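Local coordinates for GTPase activator-like protein (Chaetomium thermophilum, PDB 5HIU) that is the N-terminal helical part of a TSC2 protein, whose full-length form probably acts as a GTPase activator, at residues Phe188-Val191 / Lys192-Lys196; Ala208-Ile211 / Asp212-Lys216. One frame throughout, in Å; residues are numbered along the deposited sequence.

Contact 1 of 2, residues Phe188-Val191 / Lys192-Lys196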
ATOM      1  N   PHE A 188       0.933   2.574  11.259  1.00 38.83           N
ATOM      2  CA  PHE A 188       1.453   2.334   9.904  1.00 43.13           C
ATOM      3  C   PHE A 188       2.935   2.710   9.872  1.00 40.30           C
ATOM      4  O   PHE A 188       3.769   1.944   9.378  1.00 39.92           O
ATOM      5  CB  PHE A 188       0.750   3.204   8.836  1.00 46.31           C
ATOM      6  CG  PHE A 188      -0.592   2.691   8.371  1.00 47.05           C
ATOM      7  CD1 PHE A 188      -0.729   1.431   7.863  1.00 45.96           C
ATOM      8  CD2 PHE A 188      -1.707   3.527   8.383  1.00 53.25           C
ATOM      9  CE1 PHE A 188      -1.946   0.985   7.410  1.00 48.36           C
ATOM     10  CE2 PHE A 188      -2.937   3.087   7.938  1.00 46.81           C
ATOM     11  CZ  PHE A 188      -3.053   1.814   7.459  1.00 50.20           C
ATOM     12  N   ALA A 189       3.265   3.884  10.390  1.00 36.36           N
ATOM     13  CA  ALA A 189       4.681   4.272  10.464  1.00 44.94           C
ATOM     14  C   ALA A 189       5.474   3.175  11.183  1.00 48.35           C
ATOM     15  O   ALA A 189       6.520   2.776  10.712  1.00 49.80           O
ATOM     16  CB  ALA A 189       4.865   5.612  11.169  1.00 42.59           C
ATOM     17  N   LEU A 190       4.941   2.655  12.290  1.00 48.38           N
ATOM     18  CA  LEU A 190       5.653   1.630  13.061  1.00 49.78           C
ATOM     19  C   LEU A 190       5.813   0.341  12.298  1.00 46.98           C
ATOM     20  O   LEU A 190       6.824  -0.323  12.421  1.00 49.59           O
ATOM     21  CB  LEU A 190       4.942   1.338  14.380  1.00 49.59           C
ATOM     22  CG  LEU A 190       5.694   0.480  15.390  1.00 51.09           C
ATOM     23  CD1 LEU A 190       6.954   1.176  15.848  1.00 51.95           C
ATOM     24  CD2 LEU A 190       4.806   0.200  16.585  1.00 54.30           C
ATOM     25  N   VAL A 191       4.800  -0.022  11.532  1.00 46.83           N
ATOM     26  CA  VAL A 191       4.822  -1.267  10.772  1.00 46.56           C
ATOM     27  C   VAL A 191       5.860  -1.138   9.650  1.00 49.67           C
ATOM     28  O   VAL A 191       6.631  -2.056   9.394  1.00 57.60           O
ATOM     29  CB  VAL A 191       3.448  -1.572  10.154  1.00 41.00           C
ATOM     30  CG1 VAL A 191       3.533  -2.761   9.242  1.00 45.28           C
ATOM     31  CG2 VAL A 191       2.410  -1.819  11.216  1.00 42.10           C
ATOM     32  N   LYS A 192       5.866   0.003   8.978  1.00 53.42           N
ATOM     33  CA  LYS A 192       6.892   0.305   7.981  1.00 58.67           C
ATOM     34  C   LYS A 192       8.313   0.132   8.571  1.00 54.11           C
ATOM     35  O   LYS A 192       9.162  -0.494   7.956  1.00 50.87           O
ATOM     36  CB  LYS A 192       6.669   1.725   7.450  1.00 63.07           C
ATOM     37  CG  LYS A 192       7.531   2.159   6.287  1.00 68.42           C
ATOM     38  CD  LYS A 192       7.502   3.682   6.141  1.00 88.77           C
ATOM     39  CE  LYS A 192       8.665   4.206   5.296  1.00 99.16           C
ATOM     40  NZ  LYS A 192       8.556   5.663   5.011  1.00105.15           N
ATOM     41  N   ASP A 193       8.554   0.649   9.771  1.00 50.68           N
ATOM     42  CA  ASP A 193       9.900   0.626  10.362  1.00 55.16           C
ATOM     43  C   ASP A 193      10.341  -0.747  10.867  1.00 58.94           C
ATOM     44  O   ASP A 193      11.541  -1.099  10.823  1.00 55.76           O
ATOM     45  CB  ASP A 193       9.974   1.612  11.506  1.00 56.38           C
ATOM     46  CG  ASP A 193       9.820   3.038  11.036  1.00 63.89           C
ATOM     47  OD1 ASP A 193       9.839   3.254   9.806  1.00 69.03           O
ATOM     48  OD2 ASP A 193       9.683   3.940  11.885  1.00 71.50           O
ATOM     49  N   VAL A 194       9.376  -1.525  11.348  1.00 52.97           N
ATOM     50  CA  VAL A 194       9.684  -2.837  11.847  1.00 50.52           C
ATOM     51  C   VAL A 194      10.081  -3.701  10.665  1.00 49.78           C
ATOM     52  O   VAL A 194      11.011  -4.475  10.757  1.00 56.00           O
ATOM     53  CB  VAL A 194       8.524  -3.388  12.679  1.00 51.73           C
ATOM     54  CG1 VAL A 194       8.769  -4.840  13.046  1.00 58.53           C
ATOM     55  CG2 VAL A 194       8.395  -2.567  13.960  1.00 50.70           C
ATOM     56  N   ILE A 195       9.409  -3.519   9.537  1.00 53.55           N
ATOM     57  CA  ILE A 195       9.745  -4.217   8.299  1.00 51.21           C
ATOM     58  C   ILE A 195      11.159  -3.853   7.875  1.00 54.00           C
ATOM     59  O   ILE A 195      11.980  -4.721   7.593  1.00 62.93           O
ATOM     60  CB  ILE A 195       8.709  -3.921   7.197  1.00 48.47           C
ATOM     61  CG1 ILE A 195       7.462  -4.782   7.438  1.00 49.96           C
ATOM     62  CG2 ILE A 195       9.259  -4.260   5.826  1.00 51.30           C
ATOM     63  CD1 ILE A 195       6.222  -4.377   6.676  1.00 46.94           C
ATOM     64  N   LYS A 196      11.456  -2.563   7.890  1.00 54.69           N
ATOM     65  CA  LYS A 196      12.753  -2.073   7.462  1.00 54.28           C
ATOM     66  C   LYS A 196      13.865  -2.725   8.257  1.00 56.44           C
ATOM     67  O   LYS A 196      14.788  -3.296   7.673  1.00 60.33           O
ATOM     68  CB  LYS A 196      12.823  -0.552   7.600  1.00 52.28           C
ATOM     69  CG  LYS A 196      14.186   0.008   7.271  1.00 57.81           C
ATOM     70  CD  LYS A 196      14.179   1.469   6.884  1.00 59.90           C
ATOM     71  CE  LYS A 196      15.604   2.024   6.931  1.00 69.43           C
ATOM     72  NZ  LYS A 196      15.767   3.404   6.373  1.00 74.35           N
TER

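Contact 2 of 2, residues Ala208-Ile211 / Asp212-Lys216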
ATOM      1  N   ALA A 208       1.779 -12.962   5.014  1.00 62.17           N
ATOM      2  CA  ALA A 208       0.527 -13.234   4.323  1.00 65.16           C
ATOM      3  C   ALA A 208      -0.597 -12.522   5.069  1.00 63.54           C
ATOM      4  O   ALA A 208      -1.385 -11.790   4.464  1.00 70.13           O
ATOM      5  CB  ALA A 208       0.272 -14.723   4.250  1.00 69.93           C
ATOM      6  N   GLY A 209      -0.632 -12.676   6.390  1.00 59.06           N
ATOM      7  CA  GLY A 209      -1.634 -11.985   7.191  1.00 59.22           C
ATOM      8  C   GLY A 209      -1.529 -10.463   7.079  1.00 58.83           C
ATOM      9  O   GLY A 209      -2.526  -9.732   6.934  1.00 55.66           O
ATOM     10  N   LEU A 210      -0.310  -9.964   7.160  1.00 56.19           N
ATOM     11  CA  LEU A 210      -0.131  -8.538   7.168  1.00 55.21           C
ATOM     12  C   LEU A 210      -0.597  -7.966   5.833  1.00 54.83           C
ATOM     13  O   LEU A 210      -1.360  -7.012   5.812  1.00 49.20           O
ATOM     14  CB  LEU A 210       1.317  -8.194   7.451  1.00 54.42           C
ATOM     15  CG  LEU A 210       1.645  -6.720   7.303  1.00 58.31           C
ATOM     16  CD1 LEU A 210       0.742  -5.819   8.146  1.00 62.52           C
ATOM     17  CD2 LEU A 210       3.105  -6.538   7.670  1.00 59.28           C
ATOM     18  N   ILE A 211      -0.172  -8.587   4.733  1.00 55.77           N
ATOM     19  CA  ILE A 211      -0.556  -8.148   3.399  1.00 54.17           C
ATOM     20  C   ILE A 211      -2.061  -8.053   3.243  1.00 60.22           C
ATOM     21  O   ILE A 211      -2.560  -7.014   2.801  1.00 63.73           O
ATOM     22  CB  ILE A 211       0.020  -9.075   2.314  1.00 58.31           C
ATOM     23  CG1 ILE A 211       1.524  -8.831   2.165  1.00 58.38           C
ATOM     24  CG2 ILE A 211      -0.651  -8.834   0.970  1.00 56.12           C
ATOM     25  CD1 ILE A 211       2.284 -10.035   1.642  1.00 62.16           C
ATOM     26  N   ASP A 212      -2.777  -9.127   3.602  1.00 64.43           N
ATOM     27  CA  ASP A 212      -4.253  -9.134   3.548  1.00 66.35           C
ATOM     28  C   ASP A 212      -4.853  -7.931   4.248  1.00 60.65           C
ATOM     29  O   ASP A 212      -5.758  -7.272   3.738  1.00 68.43           O
ATOM     30  CB  ASP A 212      -4.845 -10.382   4.230  1.00 69.79           C
ATOM     31  CG  ASP A 212      -4.518 -11.653   3.512  1.00 71.36           C
ATOM     32  OD1 ASP A 212      -3.955 -11.598   2.404  1.00 73.05           O
ATOM     33  OD2 ASP A 212      -4.818 -12.727   4.064  1.00 81.89           O
ATOM     34  N   MET A 213      -4.356  -7.670   5.441  1.00 54.93           N
ATOM     35  CA  MET A 213      -4.877  -6.591   6.258  1.00 60.50           C
ATOM     36  C   MET A 213      -4.715  -5.227   5.555  1.00 60.47           C
ATOM     37  O   MET A 213      -5.643  -4.408   5.558  1.00 56.96           O
ATOM     38  CB  MET A 213      -4.140  -6.608   7.599  1.00 63.36           C
ATOM     39  CG  MET A 213      -4.704  -5.732   8.694  1.00 65.69           C
ATOM     40  SD  MET A 213      -6.357  -6.231   9.166  1.00 74.59           S
ATOM     41  CE  MET A 213      -7.361  -4.952   8.398  1.00 66.27           C
ATOM     42  N   LEU A 214      -3.552  -5.000   4.934  1.00 54.98           N
ATOM     43  CA  LEU A 214      -3.295  -3.732   4.255  1.00 56.39           C
ATOM     44  C   LEU A 214      -4.167  -3.546   3.028  1.00 58.08           C
ATOM     45  O   LEU A 214      -4.560  -2.423   2.696  1.00 53.62           O
ATOM     46  CB  LEU A 214      -1.869  -3.654   3.780  1.00 54.39           C
ATOM     47  CG  LEU A 214      -0.821  -3.807   4.846  1.00 53.30           C
ATOM     48  CD1 LEU A 214       0.411  -4.322   4.148  1.00 53.34           C
ATOM     49  CD2 LEU A 214      -0.583  -2.496   5.577  1.00 55.24           C
ATOM     50  N   LEU A 215      -4.445  -4.643   2.339  1.00 57.48           N
ATOM     51  CA  LEU A 215      -5.199  -4.541   1.117  1.00 61.40           C
ATOM     52  C   LEU A 215      -6.654  -4.280   1.429  1.00 62.99           C
ATOM     53  O   LEU A 215      -7.303  -3.506   0.731  1.00 69.51           O
ATOM     54  CB  LEU A 215      -5.034  -5.792   0.281  1.00 61.89           C
ATOM     55  CG  LEU A 215      -3.603  -6.049  -0.154  1.00 62.60           C
ATOM     56  CD1 LEU A 215      -3.588  -7.267  -1.053  1.00 63.86           C
ATOM     57  CD2 LEU A 215      -2.949  -4.857  -0.848  1.00 59.71           C
ATOM     58  N   LYS A 216      -7.162  -4.923   2.472  1.00 63.78           N
ATOM     59  CA  LYS A 216      -8.508  -4.633   2.984  1.00 68.95           C
ATOM     60  C   LYS A 216      -8.623  -3.111   3.136  1.00 63.64           C
ATOM     61  O   LYS A 216      -9.431  -2.441   2.480  1.00 61.41           O
ATOM     62  CB  LYS A 216      -8.694  -5.325   4.339  1.00 80.45           C
ATOM     63  CG  LYS A 216     -10.119  -5.657   4.745  1.00 93.28           C
ATOM     64  CD  LYS A 216     -10.130  -6.528   6.005  1.00 97.17           C
ATOM     65  CE  LYS A 216     -11.088  -7.701   5.852  1.00108.15           C
ATOM     66  NZ  LYS A 216     -11.310  -8.453   7.121  1.00114.38           N
TER

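Contact 1 of 2, residues Phe188-Val191 / Lys192-Lys196
Val191 and Ile195 meet one helical turn apart. CG1 of Val191 lies 4.1 Å from CD1 of Ile195, and the two side chains cross at a slant. Val191 has CG1 anti to the backbone N (chi1 173°), which sets this methyl beside its own carbonyl carbon, on the side of the next turn. On the neighbouring flank, CG of Leu190 comes to 4.3 Å from CG2 of Val194, a looser van der Waals approach. CG2 of Val194 also lies just beyond the carbonyl O of Leu190, 3.1 Å away.

The backbone beneath holds these pairs in step. The bond from Lys192 N to Phe188 O, 2.9 Å long, is almost straight, with an N-H...O angle of 176°. The N atoms of Asp193, Val194 and Ile195 bond less straight to the carbonyls of Ala189, Leu190 and Val191, each donor tilted from the carbonyl plane. Asp193 folds its carboxylate back beside its own N, leaving CG 3.3 Å from Ala189 O.

Further out, Phe188 packs on Leu147 of helix 139-163 and on Ala229 and Cys230 of helix 224-240. Val194 touches Met139, Phe140 and Leu143 of helix 139-163, and Ile195 Ser236 and Leu237 of helix 224-240. Ala189 and Lys192 lie on the exposed side. The arrangement is that of an amphipathic alpha-helix, with i to i+4 bonding and an apolar face set between neighbouring helices of an all-helical fold.

Contact 2 of 2, residues Ala208-Ile211 / Asp212-Lys216
Ala208 O accepts the backbone N-H of Asp212 at 3.1 Å, in a nearly straight bond of 175°. The carboxylate of Asp212 also turns back toward this turn. With chi1 at -66° its CG stands beside its own backbone N, and CG ends 3.3 Å from Ala208 O. Its OD1 forms a salt bridge with Lys247 of helix 245-261, which satisfies that oxygen and would offset the charge beside the carbonyl.

Three more bonds of the same i to i+4 kind run from Met213, Leu214 and Leu215 to Gly209, Leu210 and Ile211. They make this a regular alpha-helix within the all-helical fold, packed on several of its neighbours.

Two apolar pairs follow the same spacing. Ile211 and Leu215 lie side by side and point the same way, with Ile211 CG2 3.9 Å from Leu215 CD1. Leu210 and Leu214 are set at an angle to each other instead. Leu210 CD1 is 4.2 Å from Leu214 CG, and Leu210 CG is equally far from Leu214 CD1. Leu214 packs on Val233 and Ile234 of helix 224-240. Leu215 reaches Ile234 as well as Tyr250 and Val254 of helix 245-261.

In the fold
From the N terminus, the chain passes through contact 1 on helix 179-198 and then through contact 2 on helix 204-219. The two are in series: contact 1 is complete before contact 2 opens, and they neither nest nor cross. Each is local, its bonds and pairs bridging one turn of a continuous helix, so neither closes a long loop. Their centres are about 14 Å apart, yet the two successive helices touch. Leu210 CD2 lies 3.9 Å from Ile195 CD1 and also packs on Val191. Phe188 meets Leu214 nearby. Helices 139-163 and 224-240 pack against both contacts, and helix 245-261 adds to the surroundings of contact 2.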